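PDB 3KXW: saframycin Mx1 synthetase B from Legionella pneumophila subsp. pneumophila, which is a fatty acid AMP ligase, a member of the ANL superfamily of AMP-binding enzymes. Local coordinates for residues H204-D207 with E208-I211. Residues are numbered along the deposited sequence; the frame is centred on the assembly and turned at random.
Sequences HMND and ETII
N206 and T209 face each other across a tight reversal of the chain and are bonded twice. The backbone N of N206 points almost straight at the T209 hydroxyl, N to OG1 2.8 Å with 168° at the hydrogen. T209 N bonds back to N206 O at 3.1 Å, closing the turn. A third bond ends on the N206 side chain: OD1 accepts the N-H of E208 at 2.7 Å, the donor tilted 22° from the amide plane. With chi1 at 59°, CG of N206 sits between its own N and carbonyl carbon, which swings OD1 forward over the turn, where it also lies 3.2 Å from E208 CB. This is a type I beta turn, N206 to T209, with the first side chain closing an Asx turn onto E208 N. The loop that carries it runs from helix 189-202, ended by a Schellman motif with H204 as C-prime residue, to strand 210-213, whose backbone bonds to Q236 and I238 and, through I210, to T262 and I263. T209 OG1 stands beside its own backbone N, turned to the incoming chain and 3.3 Å from M205 CA. Deeper in, selenomethionine M205, extended beyond CG, crosses I211 at about a right angle, CE to CD1 3.9 Å. I263 packs against M205, T209 and I211, T229 touches M205, and the M205 side chain borders the bound 5'-O-[(S)-(dodecanoyloxy)(hydroxy)phosphoryl]adenosine.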
loop_
_atom_site.group_PDB
_atom_site.type_symbol
_atom_site.label_atom_id
_atom_site.label_comp_id
_atom_site.label_asym_id
_atom_site.label_seq_id
_atom_site.Cartn_x
_atom_site.Cartn_y
_atom_site.Cartn_z
ATOM N N HIS A 204 5.628 -9.160 17.310
ATOM C CA HIS A 204 5.953 -10.368 18.068
ATOM C C HIS A 204 6.334 -11.533 17.157
ATOM O O HIS A 204 5.889 -12.661 17.367
ATOM C CB HIS A 204 4.771 -10.784 18.947
ATOM C CG HIS A 204 4.556 -9.916 20.153
ATOM N ND1 HIS A 204 4.878 -8.577 20.186
ATOM C CD2 HIS A 204 4.010 -10.194 21.362
ATOM C CE1 HIS A 204 4.567 -8.072 21.367
ATOM N NE2 HIS A 204 4.031 -9.032 22.098
HETATM N N MSE A 205 7.145 -11.265 16.138
HETATM C CA MSE A 205 7.583 -12.313 15.220
HETATM C C MSE A 205 8.538 -13.263 15.918
HETATM O O MSE A 205 9.246 -12.865 16.832
HETATM C CB MSE A 205 8.279 -11.696 14.006
HETATM C CG MSE A 205 7.339 -10.806 13.233
HETATM SE SE MSE A 205 7.958 -10.389 11.437
HETATM C CE MSE A 205 6.510 -9.174 10.994
ATOM N N ASN A 206 8.550 -14.503 15.470
ATOM C CA ASN A 206 9.420 -15.525 16.043
ATOM C C ASN A 206 9.637 -16.563 14.965
ATOM O O ASN A 206 9.296 -16.318 13.804
ATOM C CB ASN A 206 8.815 -16.132 17.321
ATOM C CG ASN A 206 7.449 -16.774 17.093
ATOM O OD1 ASN A 206 7.223 -17.471 16.114
ATOM N ND2 ASN A 206 6.537 -16.552 18.032
ATOM N N ASP A 207 10.185 -17.723 15.308
ATOM C CA ASP A 207 10.520 -18.669 14.243
ATOM C C ASP A 207 9.384 -19.644 13.903
ATOM O O ASP A 207 9.554 -20.585 13.133
ATOM C CB ASP A 207 11.875 -19.358 14.512
ATOM C CG ASP A 207 11.882 -20.121 15.796
ATOM O OD1 ASP A 207 10.772 -20.498 16.220
ATOM O OD2 ASP A 207 12.975 -20.344 16.384
ATOM N N GLU A 208 8.205 -19.399 14.455
ATOM C CA GLU A 208 7.004 -20.024 13.924
ATOM C C GLU A 208 6.363 -19.104 12.859
ATOM O O GLU A 208 5.495 -19.529 12.092
ATOM C CB GLU A 208 6.029 -20.272 15.065
ATOM C CG GLU A 208 4.926 -21.250 14.761
ATOM C CD GLU A 208 4.049 -21.498 15.983
ATOM O OE1 GLU A 208 4.599 -21.594 17.121
ATOM O OE2 GLU A 208 2.816 -21.583 15.802
ATOM N N THR A 209 6.801 -17.850 12.811
ATOM C CA THR A 209 6.097 -16.847 12.001
ATOM C C THR A 209 6.139 -17.189 10.521
ATOM O O THR A 209 7.193 -17.555 9.992
ATOM C CB THR A 209 6.705 -15.442 12.190
ATOM O OG1 THR A 209 6.576 -15.040 13.565
ATOM C CG2 THR A 209 6.013 -14.427 11.277
ATOM N N ILE A 210 4.997 -17.080 9.849
ATOM C CA ILE A 210 4.961 -17.180 8.400
ATOM C C ILE A 210 4.121 -16.024 7.862
ATOM O O ILE A 210 2.996 -15.811 8.278
ATOM C CB ILE A 210 4.388 -18.529 7.945
ATOM C CG1 ILE A 210 5.341 -19.657 8.392
ATOM C CG2 ILE A 210 4.183 -18.557 6.425
ATOM C CD1 ILE A 210 4.897 -21.033 7.958
ATOM N N ILE A 211 4.675 -15.254 6.942
ATOM C CA ILE A 211 3.901 -14.140 6.430
ATOM C C ILE A 211 3.286 -14.481 5.086
ATOM O O ILE A 211 3.961 -15.030 4.212
ATOM C CB ILE A 211 4.778 -12.878 6.313
ATOM C CG1 ILE A 211 5.305 -12.475 7.703
ATOM C CG2 ILE A 211 4.011 -11.754 5.616
ATOM C CD1 ILE A 211 6.283 -11.283 7.674
#